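Local coordinates for protein diaminopropionate ammonia-lyase (Escherichia coli, PDB 4D9I) that catalyses the pyridoxal-phosphate-dependent alpha,beta-elimination of both L- and D-diaminopropionate, giving pyruvate and ammonia, at residues Asn13-Glu19 / Glu300-Cys305; Thr225-Ala231 / Leu253-Glu259; Asp261-Tyr267 / Phe309-Gln313. Residues are numbered along the deposited sequence.

Interaction 1 of 3, residues Asn13-Glu19 / Glu300-Cys305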
loop_
_atom_site.group_PDB
_atom_site.type_symbol
_atom_site.label_atom_id
_atom_site.label_comp_id
_atom_site.label_asym_id
_atom_site.label_seq_id
_atom_site.Cartn_x
_atom_site.Cartn_y
_atom_site.Cartn_z
ATOM N N ASN B 13 -29.876 13.311 9.733
ATOM C CA ASN B 13 -30.476 13.039 11.051
ATOM C C ASN B 13 -31.651 13.973 11.313
ATOM O O ASN B 13 -31.465 15.116 11.721
ATOM C CB ASN B 13 -29.420 13.129 12.170
ATOM C CG ASN B 13 -29.996 12.897 13.578
ATOM O OD1 ASN B 13 -29.330 13.205 14.576
ATOM N ND2 ASN B 13 -31.199 12.331 13.665
ATOM N N LYS B 14 -32.862 13.473 11.080
ATOM C CA LYS B 14 -34.081 14.268 11.263
ATOM C C LYS B 14 -34.387 14.501 12.751
ATOM O O LYS B 14 -35.304 15.226 13.107
ATOM C CB LYS B 14 -35.255 13.590 10.557
ATOM N N PHE B 15 -33.573 13.905 13.616
ATOM C CA PHE B 15 -33.804 13.944 15.044
ATOM C C PHE B 15 -32.850 14.879 15.772
ATOM O O PHE B 15 -32.985 15.099 16.973
ATOM C CB PHE B 15 -33.862 12.503 15.588
ATOM C CG PHE B 15 -35.061 11.757 15.062
ATOM C CD1 PHE B 15 -34.985 11.029 13.873
ATOM C CD2 PHE B 15 -36.299 11.887 15.682
ATOM C CE1 PHE B 15 -36.112 10.403 13.349
ATOM C CE2 PHE B 15 -37.433 11.258 15.167
ATOM C CZ PHE B 15 -37.331 10.515 13.996
ATOM N N PHE B 16 -31.933 15.475 15.009
ATOM C CA PHE B 16 -30.944 16.422 15.523
ATOM C C PHE B 16 -31.610 17.531 16.336
ATOM O O PHE B 16 -32.563 18.145 15.873
ATOM C CB PHE B 16 -30.145 17.020 14.351
ATOM C CG PHE B 16 -29.151 18.074 14.755
ATOM C CD1 PHE B 16 -29.555 19.394 14.972
ATOM C CD2 PHE B 16 -27.806 17.755 14.895
ATOM C CE1 PHE B 16 -28.640 20.359 15.347
ATOM C CE2 PHE B 16 -26.886 18.721 15.265
ATOM C CZ PHE B 16 -27.304 20.020 15.496
ATOM N N ASN B 17 -31.113 17.767 17.548
ATOM C CA ASN B 17 -31.570 18.902 18.353
ATOM C C ASN B 17 -30.438 19.703 18.992
ATOM O O ASN B 17 -30.678 20.743 19.615
ATOM C CB ASN B 17 -32.637 18.488 19.384
ATOM C CG ASN B 17 -32.116 17.527 20.443
ATOM O OD1 ASN B 17 -30.948 17.153 20.461
ATOM N ND2 ASN B 17 -33.001 17.117 21.336
ATOM N N GLY B 18 -29.212 19.212 18.819
ATOM C CA GLY B 18 -28.023 19.880 19.333
ATOM C C GLY B 18 -27.919 19.946 20.849
ATOM O O GLY B 18 -27.187 20.785 21.373
ATOM N N GLU B 19 -28.666 19.089 21.549
ATOM C CA GLU B 19 -28.543 18.948 23.007
ATOM C C GLU B 19 -27.241 18.209 23.291
ATOM O O GLU B 19 -27.097 17.039 22.949
ATOM C CB GLU B 19 -29.769 18.221 23.618
ATOM C CG GLU B 19 -29.591 17.683 25.051
ATOM C CD GLU B 19 -30.896 17.262 25.737
ATOM O OE1 GLU B 19 -30.882 16.304 26.547
ATOM O OE2 GLU B 19 -31.946 17.892 25.486
ATOM N N GLU B 300 -28.162 8.216 22.419
ATOM C CA GLU B 300 -28.657 9.500 22.901
ATOM C C GLU B 300 -27.859 10.657 22.292
ATOM O O GLU B 300 -28.445 11.606 21.761
ATOM C CB GLU B 300 -28.618 9.535 24.439
ATOM C CG GLU B 300 -29.121 10.831 25.058
ATOM C CD GLU B 300 -30.636 11.015 24.981
ATOM O OE1 GLU B 300 -31.387 10.008 24.943
ATOM O OE2 GLU B 300 -31.088 12.187 24.982
ATOM N N ILE B 301 -26.533 10.563 22.367
ATOM C CA ILE B 301 -25.624 11.574 21.816
ATOM C C ILE B 301 -25.791 11.704 20.299
ATOM O O ILE B 301 -25.877 12.815 19.758
ATOM C CB ILE B 301 -24.136 11.230 22.127
ATOM C CG1 ILE B 301 -23.871 11.076 23.643
ATOM C CG2 ILE B 301 -23.168 12.190 21.434
ATOM C CD1 ILE B 301 -24.506 12.113 24.541
ATOM N N LEU B 302 -25.824 10.562 19.616
ATOM C CA LEU B 302 -25.873 10.539 18.155
ATOM C C LEU B 302 -27.208 11.073 17.621
ATOM O O LEU B 302 -27.229 11.879 16.691
ATOM C CB LEU B 302 -25.609 9.132 17.625
ATOM C CG LEU B 302 -24.307 8.471 18.089
ATOM C CD1 LEU B 302 -24.147 7.083 17.477
ATOM C CD2 LEU B 302 -23.101 9.344 17.746
ATOM N N ARG B 303 -28.310 10.612 18.210
ATOM C CA ARG B 303 -29.638 11.078 17.840
ATOM C C ARG B 303 -29.724 12.602 17.999
ATOM O O ARG B 303 -30.273 13.294 17.140
ATOM C CB ARG B 303 -30.689 10.387 18.723
ATOM C CG ARG B 303 -32.134 10.695 18.385
ATOM C CD ARG B 303 -32.996 10.520 19.636
ATOM N NE ARG B 303 -33.993 11.582 19.697
ATOM C CZ ARG B 303 -35.242 11.480 19.258
ATOM N NH1 ARG B 303 -35.684 10.342 18.749
ATOM N NH2 ARG B 303 -36.054 12.518 19.346
ATOM N N ASN B 304 -29.177 13.108 19.105
ATOM C CA ASN B 304 -29.139 14.542 19.378
ATOM C C ASN B 304 -28.228 15.358 18.477
ATOM O O ASN B 304 -28.609 16.435 18.025
ATOM C CB ASN B 304 -28.740 14.795 20.826
ATOM C CG ASN B 304 -29.845 14.455 21.799
ATOM O OD1 ASN B 304 -30.910 13.977 21.415
ATOM N ND2 ASN B 304 -29.588 14.693 23.076
ATOM N N CYS B 305 -27.038 14.836 18.211
ATOM C CA CYS B 305 -25.941 15.661 17.726
ATOM C C CYS B 305 -25.313 15.255 16.385
ATOM O O CYS B 305 -24.599 16.061 15.771
ATOM C CB CYS B 305 -24.858 15.749 18.802
ATOM S SG CYS B 305 -25.291 16.843 20.160
HETATM O O HOH W 1 -32.753 13.799 19.390
#

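Interaction 2 of 3, residues Thr225-Ala231 / Leu253-Glu259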
loop_
_atom_site.group_PDB
_atom_site.type_symbol
_atom_site.label_atom_id
_atom_site.label_comp_id
_atom_site.label_asym_id
_atom_site.label_seq_id
_atom_site.Cartn_x
_atom_site.Cartn_y
_atom_site.Cartn_z
ATOM N N THR B 225 -14.105 20.937 10.096
ATOM C CA THR B 225 -15.476 21.165 9.660
ATOM C C THR B 225 -16.309 19.879 9.749
ATOM O O THR B 225 -17.536 19.945 9.925
ATOM C CB THR B 225 -15.516 21.652 8.196
ATOM O OG1 THR B 225 -14.779 20.730 7.387
ATOM C CG2 THR B 225 -14.911 23.049 8.068
ATOM N N HIS B 226 -15.645 18.728 9.600
ATOM C CA HIS B 226 -16.294 17.410 9.568
ATOM C C HIS B 226 -15.621 16.422 10.469
ATOM O O HIS B 226 -14.430 16.554 10.750
ATOM C CB HIS B 226 -16.245 16.823 8.150
ATOM C CG HIS B 226 -17.018 17.617 7.139
ATOM N ND1 HIS B 226 -16.626 18.836 6.729
ATOM C CD2 HIS B 226 -18.203 17.339 6.467
ATOM C CE1 HIS B 226 -17.511 19.328 5.833
ATOM N NE2 HIS B 226 -18.486 18.417 5.679
ATOM N N VAL B 227 -16.384 15.416 10.914
ATOM C CA VAL B 227 -15.811 14.207 11.507
ATOM C C VAL B 227 -16.596 12.974 11.038
ATOM O O VAL B 227 -17.841 12.979 11.008
ATOM C CB VAL B 227 -15.685 14.291 13.052
ATOM C CG1 VAL B 227 -17.046 14.437 13.734
ATOM C CG2 VAL B 227 -14.919 13.088 13.607
ATOM N N LEU B 228 -15.855 11.956 10.604
ATOM C CA LEU B 228 -16.435 10.673 10.274
ATOM C C LEU B 228 -16.140 9.720 11.413
ATOM O O LEU B 228 -14.983 9.559 11.827
ATOM C CB LEU B 228 -15.914 10.136 8.932
ATOM C CG LEU B 228 -16.730 10.678 7.733
ATOM C CD1 LEU B 228 -16.354 12.125 7.433
ATOM C CD2 LEU B 228 -16.559 9.829 6.472
ATOM N N LEU B 229 -17.190 9.099 11.924
ATOM C CA LEU B 229 -17.057 8.207 13.053
ATOM C C LEU B 229 -17.719 6.869 12.727
ATOM O O LEU B 229 -18.944 6.791 12.578
ATOM C CB LEU B 229 -17.690 8.859 14.311
ATOM C CG LEU B 229 -17.024 10.138 14.857
ATOM C CD1 LEU B 229 -17.895 10.797 15.939
ATOM C CD2 LEU B 229 -15.631 9.825 15.405
ATOM N N GLN B 230 -16.915 5.818 12.628
ATOM C CA GLN B 230 -17.448 4.473 12.425
ATOM C C GLN B 230 -18.126 3.994 13.706
ATOM O O GLN B 230 -17.665 4.308 14.800
ATOM C CB GLN B 230 -16.364 3.479 11.970
ATOM C CG GLN B 230 -15.161 3.299 12.898
ATOM C CD GLN B 230 -14.046 4.295 12.591
ATOM O OE1 GLN B 230 -14.176 5.477 12.878
ATOM N NE2 GLN B 230 -12.961 3.818 12.001
ATOM N N ALA B 231 -19.221 3.253 13.574
ATOM C CA ALA B 231 -20.006 2.892 14.758
ATOM C C ALA B 231 -20.473 1.463 14.752
ATOM O O ALA B 231 -21.181 1.026 13.830
ATOM C CB ALA B 231 -21.195 3.822 14.907
ATOM N N LEU B 253 -20.221 21.422 13.552
ATOM C CA LEU B 253 -19.490 20.213 13.232
ATOM C C LEU B 253 -20.358 19.263 12.423
ATOM O O LEU B 253 -21.403 18.791 12.885
ATOM C CB LEU B 253 -18.923 19.551 14.495
ATOM C CG LEU B 253 -18.008 18.324 14.343
ATOM C CD1 LEU B 253 -16.862 18.532 13.345
ATOM C CD2 LEU B 253 -17.467 17.912 15.705
ATOM N N HIS B 254 -19.921 18.996 11.203
ATOM C CA HIS B 254 -20.668 18.109 10.334
ATOM C C HIS B 254 -20.209 16.702 10.595
ATOM O O HIS B 254 -19.194 16.261 10.069
ATOM C CB HIS B 254 -20.509 18.502 8.867
ATOM C CG HIS B 254 -21.439 17.755 7.943
ATOM N ND1 HIS B 254 -22.238 18.379 7.071
ATOM C CD2 HIS B 254 -21.682 16.383 7.792
ATOM C CE1 HIS B 254 -22.954 17.467 6.385
ATOM N NE2 HIS B 254 -22.626 16.247 6.841
ATOM N N SER B 255 -20.942 16.009 11.459
ATOM C CA SER B 255 -20.546 14.681 11.881
ATOM C C SER B 255 -21.290 13.633 11.088
ATOM O O SER B 255 -22.507 13.715 10.906
ATOM C CB SER B 255 -20.804 14.484 13.388
ATOM O OG SER B 255 -22.155 14.746 13.703
ATOM N N ILE B 256 -20.547 12.626 10.659
ATOM C CA ILE B 256 -21.072 11.563 9.839
ATOM C C ILE B 256 -20.743 10.234 10.520
ATOM O O ILE B 256 -19.579 9.903 10.709
ATOM C CB ILE B 256 -20.453 11.586 8.414
ATOM C CG1 ILE B 256 -20.735 12.928 7.716
ATOM C CG2 ILE B 256 -21.038 10.477 7.576
ATOM C CD1 ILE B 256 -19.700 13.295 6.664
ATOM N N ILE B 257 -21.786 9.485 10.854
ATOM C CA ILE B 257 -21.667 8.159 11.474
ATOM C C ILE B 257 -21.667 7.123 10.354
ATOM O O ILE B 257 -22.505 7.180 9.435
ATOM C CB ILE B 257 -22.851 7.909 12.429
ATOM C CG1 ILE B 257 -23.111 9.148 13.308
ATOM C CG2 ILE B 257 -22.626 6.655 13.276
ATOM C CD1 ILE B 257 -21.904 9.670 14.077
ATOM N N VAL B 258 -20.705 6.204 10.411
ATOM C CA VAL B 258 -20.514 5.243 9.351
ATOM C C VAL B 258 -20.703 3.797 9.821
ATOM O O VAL B 258 -20.043 3.346 10.760
ATOM C CB VAL B 258 -19.104 5.421 8.726
ATOM C CG1 VAL B 258 -18.923 4.459 7.563
ATOM C CG2 VAL B 258 -18.933 6.858 8.270
ATOM N N GLU B 259 -21.577 3.072 9.136
ATOM C CA GLU B 259 -21.831 1.674 9.436
ATOM C C GLU B 259 -21.895 0.797 8.189
ATOM O O GLU B 259 -22.372 1.229 7.149
ATOM C CB GLU B 259 -23.150 1.508 10.210
ATOM C CG GLU B 259 -23.147 2.109 11.592
ATOM C CD GLU B 259 -24.492 1.953 12.260
ATOM O OE1 GLU B 259 -25.492 2.473 11.712
ATOM O OE2 GLU B 259 -24.552 1.292 13.310
#

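Interaction 3 of 3, residues Asp261-Tyr267 / Phe309-Gln313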
loop_
_atom_site.group_PDB
_atom_site.type_symbol
_atom_site.label_atom_id
_atom_site.label_comp_id
_atom_site.label_asym_id
_atom_site.label_seq_id
_atom_site.Cartn_x
_atom_site.Cartn_y
_atom_site.Cartn_z
ATOM N N ASP B 261 -23.699 -2.035 6.075
ATOM C CA ASP B 261 -25.138 -2.189 5.854
ATOM C C ASP B 261 -25.733 -3.475 6.415
ATOM O O ASP B 261 -26.942 -3.567 6.571
ATOM C CB ASP B 261 -25.486 -2.024 4.363
ATOM C CG ASP B 261 -24.888 -3.115 3.476
ATOM O OD1 ASP B 261 -25.292 -3.201 2.309
ATOM O OD2 ASP B 261 -24.022 -3.885 3.925
ATOM N N LYS B 262 -24.884 -4.454 6.719
ATOM C CA LYS B 262 -25.336 -5.705 7.333
ATOM C C LYS B 262 -25.440 -5.625 8.873
ATOM O O LYS B 262 -25.849 -6.592 9.532
ATOM C CB LYS B 262 -24.467 -6.885 6.873
ATOM C CG LYS B 262 -24.712 -7.302 5.426
ATOM N N ALA B 263 -25.079 -4.475 9.438
ATOM C CA ALA B 263 -25.294 -4.212 10.865
ATOM C C ALA B 263 -25.438 -2.715 11.150
ATOM O O ALA B 263 -24.945 -2.221 12.154
ATOM C CB ALA B 263 -24.169 -4.811 11.701
ATOM N N ASP B 264 -26.119 -1.998 10.264
ATOM C CA ASP B 264 -26.275 -0.555 10.418
ATOM C C ASP B 264 -27.377 -0.200 11.426
ATOM O O ASP B 264 -28.378 0.419 11.069
ATOM C CB ASP B 264 -26.520 0.101 9.056
ATOM C CG ASP B 264 -27.705 -0.495 8.314
ATOM O OD1 ASP B 264 -28.272 -1.518 8.762
ATOM O OD2 ASP B 264 -28.080 0.074 7.276
ATOM N N CYS B 265 -27.174 -0.591 12.685
ATOM C CA CYS B 265 -28.170 -0.372 13.740
ATOM C C CYS B 265 -28.416 1.101 14.064
ATOM O O CYS B 265 -29.557 1.495 14.332
ATOM C CB CYS B 265 -27.793 -1.123 15.012
ATOM S SG CYS B 265 -26.314 -0.456 15.817
ATOM N N ILE B 266 -27.357 1.914 14.046
ATOM C CA ILE B 266 -27.543 3.353 14.286
ATOM C C ILE B 266 -28.284 3.994 13.099
ATOM O O ILE B 266 -29.209 4.788 13.281
ATOM C CB ILE B 266 -26.226 4.074 14.653
ATOM C CG1 ILE B 266 -25.831 3.737 16.092
ATOM C CG2 ILE B 266 -26.379 5.580 14.569
ATOM C CD1 ILE B 266 -24.596 2.890 16.202
ATOM N N TYR B 267 -27.892 3.613 11.887
ATOM C CA TYR B 267 -28.510 4.143 10.685
ATOM C C TYR B 267 -30.009 3.849 10.717
ATOM O O TYR B 267 -30.816 4.751 10.549
ATOM C CB TYR B 267 -27.870 3.528 9.445
ATOM C CG TYR B 267 -28.450 3.998 8.130
ATOM C CD1 TYR B 267 -27.911 5.106 7.461
ATOM C CD2 TYR B 267 -29.514 3.324 7.534
ATOM C CE1 TYR B 267 -28.425 5.534 6.247
ATOM C CE2 TYR B 267 -30.046 3.748 6.319
ATOM C CZ TYR B 267 -29.496 4.850 5.683
ATOM O OH TYR B 267 -30.010 5.264 4.485
ATOM N N PHE B 309 -26.174 9.922 9.016
ATOM C CA PHE B 309 -25.831 8.518 9.163
ATOM C C PHE B 309 -25.555 7.944 7.782
ATOM O O PHE B 309 -26.274 8.254 6.840
ATOM C CB PHE B 309 -26.992 7.771 9.801
ATOM C CG PHE B 309 -27.493 8.403 11.066
ATOM C CD1 PHE B 309 -28.744 9.001 11.106
ATOM C CD2 PHE B 309 -26.709 8.407 12.213
ATOM C CE1 PHE B 309 -29.220 9.585 12.278
ATOM C CE2 PHE B 309 -27.178 8.995 13.384
ATOM C CZ PHE B 309 -28.426 9.583 13.412
ATOM N N ILE B 310 -24.516 7.117 7.674
ATOM C CA ILE B 310 -24.203 6.410 6.431
ATOM C C ILE B 310 -24.268 4.895 6.632
ATOM O O ILE B 310 -23.722 4.360 7.601
ATOM C CB ILE B 310 -22.817 6.799 5.862
ATOM C CG1 ILE B 310 -22.871 8.206 5.252
ATOM C CG2 ILE B 310 -22.356 5.792 4.800
ATOM C CD1 ILE B 310 -21.557 8.729 4.704
ATOM N N SER B 311 -24.970 4.231 5.720
ATOM C CA SER B 311 -24.965 2.781 5.599
ATOM C C SER B 311 -24.217 2.423 4.327
ATOM O O SER B 311 -24.624 2.810 3.230
ATOM C CB SER B 311 -26.389 2.239 5.522
ATOM O OG SER B 311 -26.387 0.843 5.287
ATOM N N CYS B 312 -23.133 1.677 4.465
ATOM C CA CYS B 312 -22.301 1.395 3.306
ATOM C C CYS B 312 -21.948 -0.077 3.076
ATOM O O CYS B 312 -21.988 -0.910 3.990
ATOM C CB CYS B 312 -21.049 2.277 3.306
ATOM S SG CYS B 312 -19.850 1.823 4.560
ATOM N N GLN B 313 -21.632 -0.367 1.820
ATOM C CA GLN B 313 -21.109 -1.642 1.372
ATOM C C GLN B 313 -19.850 -2.023 2.163
ATOM O O GLN B 313 -19.026 -1.153 2.460
ATOM C CB GLN B 313 -20.735 -1.478 -0.108
ATOM C CG GLN B 313 -20.568 -2.778 -0.839
ATOM C CD GLN B 313 -20.766 -2.626 -2.329
ATOM O OE1 GLN B 313 -21.212 -1.590 -2.820
ATOM N NE2 GLN B 313 -20.458 -3.670 -3.044
#

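Interaction 1 of 3, residues Asn13-Glu19 / Glu300-Cys305
Here the loop that follows strand 8-12 wraps round the C-terminal end of helix 296-305. The loop opens with a type I beta turn from Asn13 to Phe16. It then forms an Asx turn, in which Asn17 OD1 accepts from Glu19 N at 3.2 Å. Gly18 sits inside this turn with a positive phi of 66°.

Backbone hydrogen bonds hold the centre. Asn304 O accepts from Asn17 N at 2.9 Å and from Gly18 N at 3.0 Å. One carbonyl in the last helical turn thus serves two consecutive amides of the loop. The Asn304 side chain adds a weak bond, from ND2 to Glu19 O, at 3.4 Å. Asn304 is the residue with the most area covered here.

A water extends the polar network. It donates to Phe15 O at 2.8 Å and to Asn304 OD1 at 2.7 Å, and accepts weakly from Arg303 NE at 2.6 Å. It links two acceptors that could not bond to each other directly.

Side-chain packing lies at the margins. Phe15 CD2 sits over one face of the Arg303 guanidinium, 3.5 Å from NH1. That NH1 also makes a weak hydrogen bond to Gly273 O. Leu302 points away from the loop and packs on Ala237 and Leu241 of helix 235-248. Cys305 touches both: its SG lies 3.3 Å from Glu19 O, and its side chain also meets Leu241 and Val245. The Phe16 ring takes Asn304 O over one face and Cys305 O near its edge, with Phe16 CE2 3.5 Å from Cys305 O.

Interaction 2 of 3, residues Thr225-Ala231 / Leu253-Glu259
Strands 226-230 and 254-260 run side by side and in parallel, joined through helix 235-248 as a beta-alpha-beta unit. The axes of the segments 226-230 and 254-259 approach to 4.5 Å, with 26° between their N-to-C directions. Ile256, Val227 and Ala231 give up much of the buried surface.

Ile256 pairs with Leu228, and their CD1 atoms meet at 3.6 Å. The Ile256 backbone turns both N and O to strand 226-230. Ile256 N donates to Val227 O at 2.8 Å, and Ile256 O accepts from Leu229 N at 2.8 Å. On the same face of the sheet, His254 CB lies over the His226 ring, 3.9 Å from its centroid, in a CH-pi contact. The two imidazole planes are near parallel but slid apart.

Val227 points to the other face. Its CG1 lies 3.8 Å from Ser255 CB and 4.0 Å from Leu253 CD2. Val227 N donates to His254 O at 3.1 Å. Val227 thus bonds His254 and Ile256 on either side of its partner Ser255, and Ile256 bonds Val227 and Leu229 around Leu228, as expected in a parallel pair.

Ala231, just past the strand, makes the last cross-strand hydrogen bond. Its N donates to Val258 O at 2.9 Å, and its CB packs on Ile257 CG2 at 3.6 Å. It leads toward helix 235-248, and the Ala231 side chain is about 8 Å from a bound Tris molecule.

The pair lies inside the mixed sheet, between strands 370-375 and 308-312. Helix 338-352 covers the Leu228 and Val258 face. Helix 235-248 covers the face of Leu229 and Ser255.

Interaction 3 of 3, residues Asp261-Tyr267 / Phe309-Gln313
The Tyr267 ring lies flat over Ser311, with Ser311 CB 3.6 Å from the ring centroid and almost on the ring normal. This is a CH-pi contact over the ring face. At the ring edge, Tyr267 CE1 comes 3.5 Å from Phe309 O. Tyr267 CD1 also packs 3.7 Å from Phe309 CB. Next to it, Ile266 CG2 touches Phe309 CD2 at 3.7 Å. Phe309 and Ser311 alternate along strand 308-312, so both turn their CB atoms toward the 261-267 segment.

The contact runs along strand 308-312 in the mixed sheet of this fold type II PLP enzyme. The chain leaves the neighbouring strand 254-260, turns, and starts helix 265-272. Just past the strand, Asp261 N still donates to Cys312 O at 2.9 Å. Cys312 also makes a backbone hydrogen bond with Glu259, so the parallel pattern carries on to Asp261. Asp261 OD1 turns to a salt bridge with Lys7.

Asp264 is the centre of an inverse gamma turn and holds the N-cap position, but its side chain makes no capping bond. Instead, Asp264 OD2 accepts from Ser311 OG at 2.7 Å, while OD1 forms a salt bridge with Arg268. The Glu259 carboxylate accepts from Ile266 N and Tyr267 N in the first turn of the helix. Cys265, at the start of the helix, forms the disulfide with Cys291.

How the interactions relate
Interactions 2 and 3 are buried and share the mixed sheet, where strands 254-260 and 308-312 are neighbours. Ile257 O lies 2.7 Å from Ile310 N between them, a probable hydrogen bond. Interaction 2 is regular strand pairing with apolar side chains. Interaction 3 sets a loop and helix start against one strand. It mixes a ring-face contact, apolar packing, one backbone bond and an aspartate-serine bond. Interaction 1 is only partly buried and lies further from the chain centre. Loop amides and a water bind the helix end there. Leu302 joins it to both others: its CD2 is 3.9 Å from Ile257 CD1, and its CD1 is 4.0 Å from Ile266 CG2.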